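Local coordinates for protein blue-light-activated histidine kinase 2 (Erythrobacter litoralis HTCC2594, PDB 4R38) that senses blue light through a flavin-binding LOV domain, the part described here, and acts as a photosensitive histidine kinase involved in light-enhanced bacterial virulence, at residues Leu26-Ile31 against Tyr119-Gln124; Arg82-Val87 against Met107-Asp112; Glu88-Asn93 against Trp102-Met107. All blocks are in the same frame, centred on the assembly; numbering follows the deposited sequence.

Contact 1 (Leu26-Ile31 against Tyr119-Gln124). With RBF (riboflavin), chain E.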
loop_
_atom_site.group_PDB
_atom_site.type_symbol
_atom_site.label_atom_id
_atom_site.label_comp_id
_atom_site.label_asym_id
_atom_site.label_seq_id
_atom_site.Cartn_x
_atom_site.Cartn_y
_atom_site.Cartn_z
ATOM N N LEU A 26 5.496 4.880 -4.603
ATOM C CA LEU A 26 6.158 4.162 -3.530
ATOM C C LEU A 26 5.604 4.627 -2.197
ATOM O O LEU A 26 5.291 5.808 -2.028
ATOM C CB LEU A 26 7.660 4.402 -3.605
ATOM C CG LEU A 26 8.531 3.597 -2.620
ATOM C CD1 LEU A 26 9.815 3.135 -3.287
ATOM C CD2 LEU A 26 8.815 4.423 -1.386
ATOM N N THR A 27 5.472 3.674 -1.273
ATOM C CA THR A 27 4.930 3.915 0.055
ATOM C C THR A 27 5.758 3.142 1.069
ATOM O O THR A 27 6.322 2.095 0.753
ATOM C CB THR A 27 3.493 3.414 0.170
ATOM O OG1 THR A 27 3.463 2.000 -0.075
ATOM C CG2 THR A 27 2.568 4.131 -0.824
ATOM N N ILE A 28 5.861 3.663 2.288
ATOM C CA ILE A 28 6.540 2.947 3.354
ATOM C C ILE A 28 5.596 3.026 4.542
ATOM O O ILE A 28 5.041 4.091 4.787
ATOM C CB ILE A 28 7.879 3.593 3.737
ATOM C CG1 ILE A 28 8.871 3.568 2.546
ATOM C CG2 ILE A 28 8.521 2.904 4.942
ATOM C CD1 ILE A 28 10.083 4.418 2.762
ATOM N N ALA A 29 5.418 1.909 5.246
ATOM C CA ALA A 29 4.544 1.842 6.424
ATOM C C ALA A 29 5.345 1.388 7.622
ATOM O O ALA A 29 6.244 0.587 7.475
ATOM C CB ALA A 29 3.424 0.869 6.189
ATOM N N ASP A 30 5.001 1.891 8.809
ATOM C CA ASP A 30 5.614 1.416 10.036
ATOM C C ASP A 30 4.654 0.373 10.592
ATOM O O ASP A 30 3.628 0.718 11.199
ATOM C CB ASP A 30 5.816 2.581 11.010
ATOM C CG ASP A 30 6.560 2.162 12.285
ATOM O OD1 ASP A 30 6.468 0.968 12.644
ATOM O OD2 ASP A 30 7.243 3.014 12.921
ATOM N N ILE A 31 4.932 -0.900 10.317
ATOM C CA ILE A 31 4.000 -1.969 10.677
ATOM C C ILE A 31 4.102 -2.389 12.139
ATOM O O ILE A 31 3.385 -3.292 12.575
ATOM C CB ILE A 31 4.113 -3.215 9.742
ATOM C CG1 ILE A 31 5.460 -3.909 9.875
ATOM C CG2 ILE A 31 3.814 -2.801 8.280
ATOM C CD1 ILE A 31 5.468 -5.321 9.348
ATOM N N TYR A 119 9.461 -1.988 9.246
ATOM C CA TYR A 119 9.003 -1.225 8.101
ATOM C C TYR A 119 8.716 -2.105 6.896
ATOM O O TYR A 119 9.433 -3.069 6.624
ATOM C CB TYR A 119 10.072 -0.208 7.700
ATOM C CG TYR A 119 10.428 0.794 8.786
ATOM C CD1 TYR A 119 9.621 1.912 9.025
ATOM C CD2 TYR A 119 11.538 0.602 9.584
ATOM C CE1 TYR A 119 9.971 2.837 10.018
ATOM C CE2 TYR A 119 11.887 1.507 10.559
ATOM C CZ TYR A 119 11.088 2.611 10.790
ATOM O OH TYR A 119 11.450 3.505 11.784
ATOM N N PHE A 120 7.692 -1.712 6.158
ATOM C CA PHE A 120 7.316 -2.393 4.926
ATOM C C PHE A 120 7.347 -1.332 3.858
ATOM O O PHE A 120 6.936 -0.202 4.091
ATOM C CB PHE A 120 5.919 -2.995 5.037
ATOM C CG PHE A 120 5.893 -4.506 5.038
ATOM C CD1 PHE A 120 5.185 -5.196 4.073
ATOM C CD2 PHE A 120 6.561 -5.223 6.010
ATOM C CE1 PHE A 120 5.171 -6.575 4.067
ATOM C CE2 PHE A 120 6.547 -6.615 5.999
ATOM C CZ PHE A 120 5.844 -7.276 5.039
ATOM N N VAL A 121 7.826 -1.712 2.679
ATOM C CA VAL A 121 7.802 -0.846 1.520
ATOM C C VAL A 121 6.971 -1.515 0.457
ATOM O O VAL A 121 6.956 -2.749 0.355
ATOM C CB VAL A 121 9.247 -0.570 0.955
ATOM C CG1 VAL A 121 9.944 -1.858 0.524
ATOM C CG2 VAL A 121 9.205 0.421 -0.212
ATOM N N GLY A 122 6.254 -0.698 -0.311
ATOM C CA GLY A 122 5.402 -1.173 -1.388
ATOM C C GLY A 122 5.484 -0.248 -2.596
ATOM O O GLY A 122 5.654 0.967 -2.447
ATOM N N ILE A 123 5.405 -0.822 -3.794
ATOM C CA ILE A 123 5.166 -0.017 -4.982
ATOM C C ILE A 123 3.818 -0.392 -5.552
ATOM O O ILE A 123 3.341 -1.525 -5.371
ATOM C CB ILE A 123 6.256 -0.174 -6.062
ATOM C CG1 ILE A 123 6.345 -1.626 -6.522
ATOM C CG2 ILE A 123 7.572 0.344 -5.517
ATOM C CD1 ILE A 123 7.274 -1.809 -7.697
ATOM N N GLN A 124 3.183 0.596 -6.180
ATOM C CA GLN A 124 1.885 0.450 -6.783
ATOM C C GLN A 124 1.984 0.776 -8.251
ATOM O O GLN A 124 2.523 1.820 -8.629
ATOM C CB GLN A 124 0.899 1.430 -6.177
ATOM C CG GLN A 124 0.628 1.186 -4.739
ATOM C CD GLN A 124 1.650 1.762 -3.793
ATOM O OE1 GLN A 124 2.446 2.629 -4.147
ATOM N NE2 GLN A 124 1.616 1.284 -2.549
HETATM N N1 RBF E . -3.593 -1.867 0.002
HETATM C C2 RBF E . -4.255 -1.324 -1.053
HETATM O O2 RBF E . -5.435 -1.569 -1.220
HETATM N N3 RBF E . -3.580 -0.513 -1.922
HETATM C C4 RBF E . -2.293 -0.152 -1.720
HETATM O O4 RBF E . -1.699 0.599 -2.528
HETATM C C4A RBF E . -1.594 -0.644 -0.589
HETATM N N5 RBF E . -0.315 -0.293 -0.293
HETATM C C5A RBF E . 0.296 -0.781 0.800
HETATM C C6 RBF E . 1.641 -0.447 1.125
HETATM C C7 RBF E . 2.266 -0.940 2.268
HETATM C C7M RBF E . 3.734 -0.505 2.509
HETATM C C8 RBF E . 1.570 -1.809 3.108
HETATM C C8M RBF E . 2.157 -2.431 4.376
HETATM C C9 RBF E . 0.282 -2.154 2.807
HETATM C C9A RBF E . -0.395 -1.665 1.652
HETATM N N10 RBF E . -1.713 -2.017 1.410
HETATM C C10 RBF E . -2.335 -1.516 0.275
HETATM C "C1'" RBF E . -2.449 -2.990 2.218
HETATM C "C2'" RBF E . -3.311 -2.447 3.353
HETATM O "O2'" RBF E . -2.639 -1.406 3.936
HETATM C "C3'" RBF E . -3.559 -3.564 4.362
HETATM O "O3'" RBF E . -2.348 -3.953 4.948
HETATM C "C4'" RBF E . -4.186 -4.792 3.709
HETATM O "O4'" RBF E . -5.422 -4.480 3.120
HETATM C "C5'" RBF E . -4.389 -5.904 4.732
HETATM O "O5'" RBF E . -5.216 -5.449 5.788
#
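Y119 approaches D30 at the end of the opposite strand: the CE1 atom of Y119 stands 4.0 Å from OD2 of D30 in an oblique approach, with carboxylate and ring planes 47° apart. That carboxylate is held elsewhere, by S32, Q33 and a salt bridge to R118. F120 pairs with A29 through two backbone hydrogen bonds, and its ring turns to the flavin side, where CD2 of F120 lies 3.5 Å from CD1 of I31. V121, on the other face with L26 and I28, is a non-hydrogen-bonded partner of I28; CG2 of V121 reaches CG of L26 at 4.0 Å. These residues belong to two neighbouring antiparallel strands of the PAS-fold sheet of a LOV domain, 119-128 being the middle one of five; the segment axes run 161° apart and approach to 4.7 Å. G122 exchanges two backbone hydrogen bonds with T27, and N of G122 lies 3.8 Å from the flavin methyl C7M. On the T27 side of this pair, OG1 of T27 is 3.3 Å from C6 of the flavin. Q124 folds back at chi2 (82°), and NE2 of Q124 donates to OG1 of T27 over 3.2 Å, the hydroxyl lying in the amide plane. The same NE2 makes weak hydrogen bonds to flavin N5 and O4, while OE1 is hydrogen-bonded to the hydroxyl of S25.

Contact 2 (Arg82-Val87 against Met107-Asp112). With RBF (riboflavin), chain E.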
loop_
_atom_site.group_PDB
_atom_site.type_symbol
_atom_site.label_atom_id
_atom_site.label_comp_id
_atom_site.label_asym_id
_atom_site.label_seq_id
_atom_site.Cartn_x
_atom_site.Cartn_y
_atom_site.Cartn_z
ATOM N N ARG A 82 1.883 -9.989 8.599
ATOM C CA ARG A 82 2.038 -10.674 9.885
ATOM C C ARG A 82 3.293 -11.557 9.925
ATOM O O ARG A 82 3.918 -11.717 10.975
ATOM C CB ARG A 82 0.800 -11.531 10.202
ATOM C CG ARG A 82 -0.525 -10.755 10.392
ATOM C CD ARG A 82 -1.633 -11.599 11.050
ATOM N NE ARG A 82 -2.044 -12.709 10.197
ATOM C CZ ARG A 82 -2.973 -12.665 9.249
ATOM N NH1 ARG A 82 -3.688 -11.569 9.016
ATOM N NH2 ARG A 82 -3.201 -13.750 8.527
ATOM N N ASN A 83 3.665 -12.118 8.774
ATOM C CA ASN A 83 4.804 -13.039 8.674
ATOM C C ASN A 83 6.040 -12.410 8.059
ATOM O O ASN A 83 6.992 -13.121 7.673
ATOM C CB ASN A 83 4.402 -14.273 7.856
ATOM C CG ASN A 83 3.409 -15.138 8.582
ATOM O OD1 ASN A 83 3.775 -15.898 9.478
ATOM N ND2 ASN A 83 2.137 -15.024 8.210
ATOM N N CYS A 84 6.027 -11.079 7.986
ATOM C CA CYS A 84 7.131 -10.287 7.436
ATOM C C CYS A 84 7.668 -10.863 6.108
ATOM O O CYS A 84 8.882 -11.035 5.927
ATOM C CB CYS A 84 8.222 -10.135 8.489
ATOM S SG CYS A 84 9.524 -8.958 8.004
ATOM N N GLU A 85 6.744 -11.127 5.182
ATOM C CA GLU A 85 7.034 -11.759 3.881
ATOM C C GLU A 85 6.775 -10.816 2.712
ATOM O O GLU A 85 5.945 -9.911 2.791
ATOM C CB GLU A 85 6.144 -12.982 3.660
ATOM C CG GLU A 85 6.351 -14.157 4.600
ATOM C CD GLU A 85 5.343 -15.287 4.347
ATOM O OE1 GLU A 85 4.319 -15.058 3.650
ATOM O OE2 GLU A 85 5.572 -16.407 4.856
ATOM N N GLU A 86 7.490 -11.035 1.609
ATOM C CA GLU A 86 7.203 -10.306 0.388
ATOM C C GLU A 86 5.885 -10.819 -0.175
ATOM O O GLU A 86 5.555 -11.992 -0.013
ATOM C CB GLU A 86 8.311 -10.536 -0.663
ATOM C CG GLU A 86 9.697 -10.110 -0.274
ATOM C CD GLU A 86 10.691 -10.361 -1.407
ATOM O OE1 GLU A 86 10.346 -11.140 -2.328
ATOM O OE2 GLU A 86 11.797 -9.774 -1.388
ATOM N N VAL A 87 5.136 -9.951 -0.846
ATOM C CA VAL A 87 3.916 -10.363 -1.491
ATOM C C VAL A 87 3.603 -9.483 -2.696
ATOM O O VAL A 87 3.969 -8.312 -2.742
ATOM C CB VAL A 87 2.725 -10.286 -0.482
ATOM C CG1 VAL A 87 2.456 -8.844 -0.082
ATOM C CG2 VAL A 87 1.480 -10.944 -1.035
ATOM N N MET A 107 4.940 -5.591 -2.344
ATOM C CA MET A 107 5.472 -5.053 -1.115
ATOM C C MET A 107 6.181 -6.110 -0.303
ATOM O O MET A 107 6.151 -7.296 -0.615
ATOM C CB MET A 107 4.340 -4.399 -0.311
ATOM C CG MET A 107 3.388 -5.393 0.248
ATOM S SD MET A 107 2.129 -4.705 1.330
ATOM C CE MET A 107 1.361 -6.180 1.992
ATOM N N GLY A 108 6.884 -5.641 0.714
ATOM C CA GLY A 108 7.643 -6.508 1.576
ATOM C C GLY A 108 8.471 -5.709 2.563
ATOM O O GLY A 108 8.416 -4.481 2.597
ATOM N N PRO A 109 9.235 -6.419 3.386
ATOM C CA PRO A 109 10.086 -5.776 4.384
ATOM C C PRO A 109 11.046 -4.807 3.712
ATOM O O PRO A 109 11.658 -5.138 2.677
ATOM C CB PRO A 109 10.868 -6.945 4.985
ATOM C CG PRO A 109 10.024 -8.131 4.737
ATOM C CD PRO A 109 9.360 -7.885 3.418
ATOM N N LEU A 110 11.144 -3.612 4.283
ATOM C CA LEU A 110 12.138 -2.623 3.864
ATOM C C LEU A 110 13.554 -3.104 4.116
ATOM O O LEU A 110 14.458 -2.800 3.344
ATOM C CB LEU A 110 11.916 -1.308 4.620
ATOM C CG LEU A 110 12.813 -0.122 4.271
ATOM C CD1 LEU A 110 12.678 0.256 2.804
ATOM C CD2 LEU A 110 12.454 1.058 5.172
ATOM N N GLU A 111 13.741 -3.845 5.204
ATOM C CA GLU A 111 15.069 -4.178 5.715
ATOM C C GLU A 111 15.189 -5.671 5.953
ATOM O O GLU A 111 14.757 -6.178 6.985
ATOM C CB GLU A 111 15.331 -3.444 7.032
ATOM C CG GLU A 111 15.469 -1.939 6.893
ATOM C CD GLU A 111 15.638 -1.255 8.237
ATOM O OE1 GLU A 111 14.943 -1.667 9.187
ATOM O OE2 GLU A 111 16.469 -0.321 8.347
ATOM N N ASP A 112 15.815 -6.354 5.003
ATOM C CA ASP A 112 15.898 -7.808 4.991
ATOM C C ASP A 112 16.362 -8.422 6.316
ATOM O O ASP A 112 15.851 -9.461 6.732
ATOM C CB ASP A 112 16.848 -8.239 3.874
ATOM C CG ASP A 112 16.735 -9.711 3.549
ATOM O OD1 ASP A 112 15.593 -10.204 3.430
ATOM O OD2 ASP A 112 17.788 -10.372 3.415
HETATM N N1 RBF E . -3.593 -1.867 0.002
HETATM C C2 RBF E . -4.255 -1.324 -1.053
HETATM O O2 RBF E . -5.435 -1.569 -1.220
HETATM N N3 RBF E . -3.580 -0.513 -1.922
HETATM C C4 RBF E . -2.293 -0.152 -1.720
HETATM O O4 RBF E . -1.699 0.599 -2.528
HETATM C C4A RBF E . -1.594 -0.644 -0.589
HETATM N N5 RBF E . -0.315 -0.293 -0.293
HETATM C C5A RBF E . 0.296 -0.781 0.800
HETATM C C6 RBF E . 1.641 -0.447 1.125
HETATM C C7 RBF E . 2.266 -0.940 2.268
HETATM C C7M RBF E . 3.734 -0.505 2.509
HETATM C C8 RBF E . 1.570 -1.809 3.108
HETATM C C8M RBF E . 2.157 -2.431 4.376
HETATM C C9 RBF E . 0.282 -2.154 2.807
HETATM C C9A RBF E . -0.395 -1.665 1.652
HETATM N N10 RBF E . -1.713 -2.017 1.410
HETATM C C10 RBF E . -2.335 -1.516 0.275
HETATM C "C1'" RBF E . -2.449 -2.990 2.218
HETATM C "C2'" RBF E . -3.311 -2.447 3.353
HETATM O "O2'" RBF E . -2.639 -1.406 3.936
HETATM C "C3'" RBF E . -3.559 -3.564 4.362
HETATM O "O3'" RBF E . -2.348 -3.953 4.948
HETATM C "C4'" RBF E . -4.186 -4.792 3.709
HETATM O "O4'" RBF E . -5.422 -4.480 3.120
HETATM C "C5'" RBF E . -4.389 -5.904 4.732
HETATM O "O5'" RBF E . -5.216 -5.449 5.788
#
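P109 lays its ring against C84, with CG of P109 3.4 Å from SG and 3.3 Å from the carbonyl O of the same cysteine. C84 is the C-prime residue of a Schellman motif that ends helix 71-82; its positive phi (45°) turns the chain out of the helix toward strand 87-94 of the PAS fold. The SG that meets CG of P109 stands anti to the backbone N of C84. A disulfide joins C84 to C117 and ties this turn to the loop ahead of strand 119-128. The backbones then draw together: CA of E86 lies 4.0 Å from CA of G108, which has no side chain at this close approach. CA of E86 also makes a CA-H...O contact with the carbonyl O of M107. One residue further, V87 and M107 form an antiparallel hydrogen-bonded pair. V87 N donates to M107 O at 2.9 Å, and the return bond from M107 N to V87 O is nearly straight, with an angle of 172° at the hydrogen. Their side chains lie alongside each other and point the same way, against helix 71-82, whose L77 touches both. CG1 of V87 packs on CG of M107 at 3.6 Å and on its methyl CE at 3.5 Å. Beyond CG the methionine is extended, and SD of M107 comes to 3.4 Å from C8 of riboflavin and 3.5 Å from C9.

Contact 3 (Glu88-Asn93 against Trp102-Met107). With RBF (riboflavin), chain E.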
loop_
_atom_site.group_PDB
_atom_site.type_symbol
_atom_site.label_atom_id
_atom_site.label_comp_id
_atom_site.label_asym_id
_atom_site.label_seq_id
_atom_site.Cartn_x
_atom_site.Cartn_y
_atom_site.Cartn_z
ATOM N N GLU A 88 2.914 -10.074 -3.661
ATOM C CA GLU A 88 2.478 -9.380 -4.854
ATOM C C GLU A 88 1.004 -9.760 -5.095
ATOM O O GLU A 88 0.663 -10.934 -5.059
ATOM C CB GLU A 88 3.412 -9.804 -5.996
ATOM C CG GLU A 88 3.100 -9.263 -7.359
ATOM C CD GLU A 88 4.277 -9.470 -8.317
ATOM O OE1 GLU A 88 5.110 -10.368 -8.066
ATOM O OE2 GLU A 88 4.374 -8.728 -9.311
ATOM N N GLU A 89 0.135 -8.760 -5.284
ATOM C CA GLU A 89 -1.300 -8.950 -5.508
ATOM C C GLU A 89 -1.832 -7.826 -6.390
ATOM O O GLU A 89 -1.408 -6.680 -6.260
ATOM C CB GLU A 89 -2.100 -8.894 -4.192
ATOM C CG GLU A 89 -1.891 -10.047 -3.231
ATOM C CD GLU A 89 -2.466 -11.354 -3.738
ATOM O OE1 GLU A 89 -3.475 -11.326 -4.486
ATOM O OE2 GLU A 89 -1.899 -12.412 -3.380
ATOM N N THR A 90 -2.786 -8.152 -7.263
ATOM C CA THR A 90 -3.543 -7.135 -7.983
ATOM C C THR A 90 -4.895 -6.937 -7.296
ATOM O O THR A 90 -5.692 -7.863 -7.219
ATOM C CB THR A 90 -3.727 -7.534 -9.442
ATOM O OG1 THR A 90 -2.434 -7.759 -10.024
ATOM C CG2 THR A 90 -4.453 -6.443 -10.221
ATOM N N ILE A 91 -5.140 -5.724 -6.810
ATOM C CA ILE A 91 -6.272 -5.445 -5.923
ATOM C C ILE A 91 -7.064 -4.237 -6.455
ATOM O O ILE A 91 -6.497 -3.299 -7.016
ATOM C CB ILE A 91 -5.752 -5.204 -4.487
ATOM C CG1 ILE A 91 -6.886 -5.226 -3.471
ATOM C CG2 ILE A 91 -4.913 -3.907 -4.423
ATOM C CD1 ILE A 91 -6.404 -5.219 -2.022
ATOM N N TYR A 92 -8.378 -4.275 -6.331
ATOM C CA TYR A 92 -9.213 -3.167 -6.780
ATOM C C TYR A 92 -9.227 -2.034 -5.765
ATOM O O TYR A 92 -9.545 -2.228 -4.593
ATOM C CB TYR A 92 -10.640 -3.643 -7.051
ATOM C CG TYR A 92 -11.415 -2.728 -7.983
ATOM C CD1 TYR A 92 -11.250 -2.813 -9.361
ATOM C CD2 TYR A 92 -12.304 -1.777 -7.489
ATOM C CE1 TYR A 92 -11.960 -1.987 -10.220
ATOM C CE2 TYR A 92 -13.006 -0.930 -8.348
ATOM C CZ TYR A 92 -12.837 -1.054 -9.707
ATOM O OH TYR A 92 -13.532 -0.228 -10.568
ATOM N N ASN A 93 -8.886 -0.848 -6.237
ATOM C CA ASN A 93 -8.747 0.318 -5.389
ATOM C C ASN A 93 -9.574 1.429 -6.009
ATOM O O ASN A 93 -10.070 1.292 -7.135
ATOM C CB ASN A 93 -7.296 0.787 -5.293
ATOM C CG ASN A 93 -6.444 0.049 -4.220
ATOM O OD1 ASN A 93 -5.268 0.365 -4.071
ATOM N ND2 ASN A 93 -7.035 -0.912 -3.491
ATOM N N TRP A 102 -7.415 -1.017 -11.057
ATOM C CA TRP A 102 -6.637 -2.162 -10.616
ATOM C C TRP A 102 -5.222 -1.718 -10.209
ATOM O O TRP A 102 -4.520 -1.023 -10.944
ATOM C CB TRP A 102 -6.604 -3.252 -11.695
ATOM C CG TRP A 102 -7.936 -3.949 -11.869
ATOM C CD1 TRP A 102 -8.826 -3.785 -12.899
ATOM C CD2 TRP A 102 -8.536 -4.899 -10.973
ATOM N NE1 TRP A 102 -9.930 -4.579 -12.705
ATOM C CE2 TRP A 102 -9.777 -5.277 -11.534
ATOM C CE3 TRP A 102 -8.136 -5.479 -9.765
ATOM C CZ2 TRP A 102 -10.624 -6.199 -10.919
ATOM C CZ3 TRP A 102 -8.980 -6.396 -9.154
ATOM C CH2 TRP A 102 -10.205 -6.750 -9.734
ATOM N N ASN A 103 -4.834 -2.091 -8.999
ATOM C CA ASN A 103 -3.556 -1.702 -8.444
ATOM C C ASN A 103 -2.744 -2.968 -8.282
ATOM O O ASN A 103 -3.123 -3.864 -7.530
ATOM C CB ASN A 103 -3.792 -1.030 -7.090
ATOM C CG ASN A 103 -2.510 -0.523 -6.426
ATOM O OD1 ASN A 103 -1.362 -0.854 -6.817
ATOM N ND2 ASN A 103 -2.690 0.301 -5.421
ATOM N N HIS A 104 -1.649 -3.060 -9.034
ATOM C CA HIS A 104 -0.719 -4.166 -8.887
ATOM C C HIS A 104 0.277 -3.740 -7.836
ATOM O O HIS A 104 1.146 -2.914 -8.079
ATOM C CB HIS A 104 -0.017 -4.464 -10.212
ATOM C CG HIS A 104 0.816 -5.710 -10.191
ATOM N ND1 HIS A 104 0.693 -6.705 -11.135
ATOM C CD2 HIS A 104 1.800 -6.105 -9.351
ATOM C CE1 HIS A 104 1.548 -7.675 -10.861
ATOM N NE2 HIS A 104 2.233 -7.335 -9.785
ATOM N N LEU A 105 0.125 -4.314 -6.654
ATOM C CA LEU A 105 0.911 -3.952 -5.498
ATOM C C LEU A 105 2.005 -4.997 -5.282
ATOM O O LEU A 105 1.748 -6.199 -5.336
ATOM C CB LEU A 105 -0.026 -3.892 -4.280
ATOM C CG LEU A 105 0.537 -3.616 -2.891
ATOM C CD1 LEU A 105 1.120 -2.218 -2.734
ATOM C CD2 LEU A 105 -0.583 -3.832 -1.860
ATOM N N LEU A 106 3.227 -4.533 -5.076
ATOM C CA LEU A 106 4.337 -5.384 -4.674
ATOM C C LEU A 106 4.886 -4.803 -3.402
ATOM O O LEU A 106 5.297 -3.649 -3.381
ATOM C CB LEU A 106 5.467 -5.394 -5.708
ATOM C CG LEU A 106 5.108 -5.953 -7.062
ATOM C CD1 LEU A 106 4.553 -4.850 -7.936
ATOM C CD2 LEU A 106 6.357 -6.549 -7.687
ATOM N N MET A 107 4.940 -5.591 -2.344
ATOM C CA MET A 107 5.472 -5.053 -1.115
ATOM C C MET A 107 6.181 -6.110 -0.303
ATOM O O MET A 107 6.151 -7.296 -0.615
ATOM C CB MET A 107 4.340 -4.399 -0.311
ATOM C CG MET A 107 3.388 -5.393 0.248
ATOM S SD MET A 107 2.129 -4.705 1.330
ATOM C CE MET A 107 1.361 -6.180 1.992
HETATM N N1 RBF E . -3.593 -1.867 0.002
HETATM C C2 RBF E . -4.255 -1.324 -1.053
HETATM O O2 RBF E . -5.435 -1.569 -1.220
HETATM N N3 RBF E . -3.580 -0.513 -1.922
HETATM C C4 RBF E . -2.293 -0.152 -1.720
HETATM O O4 RBF E . -1.699 0.599 -2.528
HETATM C C4A RBF E . -1.594 -0.644 -0.589
HETATM N N5 RBF E . -0.315 -0.293 -0.293
HETATM C C5A RBF E . 0.296 -0.781 0.800
HETATM C C6 RBF E . 1.641 -0.447 1.125
HETATM C C7 RBF E . 2.266 -0.940 2.268
HETATM C C7M RBF E . 3.734 -0.505 2.509
HETATM C C8 RBF E . 1.570 -1.809 3.108
HETATM C C8M RBF E . 2.157 -2.431 4.376
HETATM C C9 RBF E . 0.282 -2.154 2.807
HETATM C C9A RBF E . -0.395 -1.665 1.652
HETATM N N10 RBF E . -1.713 -2.017 1.410
HETATM C C10 RBF E . -2.335 -1.516 0.275
HETATM C "C1'" RBF E . -2.449 -2.990 2.218
HETATM C "C2'" RBF E . -3.311 -2.447 3.353
HETATM O "O2'" RBF E . -2.639 -1.406 3.936
HETATM C "C3'" RBF E . -3.559 -3.564 4.362
HETATM O "O3'" RBF E . -2.348 -3.953 4.948
HETATM C "C4'" RBF E . -4.186 -4.792 3.709
HETATM O "O4'" RBF E . -5.422 -4.480 3.120
HETATM C "C5'" RBF E . -4.389 -5.904 4.732
HETATM O "O5'" RBF E . -5.216 -5.449 5.788
#
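N93 and N103 meet through their amides on the buried, flavin-facing side: ND2 of N103 donates to OD1 of N93 at 2.9 Å, with the two amide planes 84° apart. OD1 of N93 also accepts from flavin N3 over 2.9 Å, and ND2 of N93 donates to flavin O2, giving a two-bond grip on the edge of the pyrimidine ring; N103 ND2 adds a weak bond to O4. Next to this polar cluster L105 packs against the isoalloxazine, CD1 of L105 being 3.4 Å from N5. The strands 87-94 and 100-109 form a beta hairpin of the PAS-fold sheet, E89 pairing with L105 and I91 with N103 through reciprocal backbone hydrogen bonds. The opposite face is more open to solvent, with E88 and T90 exposed and its rings partly so. There Y92 points the edge of its ring at the face of W102 in a T-shaped stack, centroids 5.0 Å apart and planes at 79°, with CD1 of Y92 3.6 Å above the plane of the tryptophan ring, over its centre. Farther along, E88 extends from a CG anti to its backbone N (chi1 177°), and H104 NE2 donates to the anti lone pair of E88 OE2 at 2.6 Å. CD2 of L106 lies 3.4 Å from that same OE2 of E88.

In the fold
All three contacts reach one antiparallel sheet, contact 2 only through its V87-M107 pair. Contact 1, between the first and last strands, is the most central: its centre is about 6 Å from that of the chain. Contact 3 is intermediate, about 8 Å between the same centres, with one face buried. Contact 2 is outermost, about 12 Å by that measure, with E85 and E86 exposed. Contacts 2 and 3 share M107 and strand 100-109, which borders 119-128, so contact 1 touches both, through V121 with G108 and I123 with L106. Riboflavin is met by weak amide bonds in contact 1, a sulfur in contact 2, and in contact 3 two shorter N93 amide bonds plus a weak one from N103.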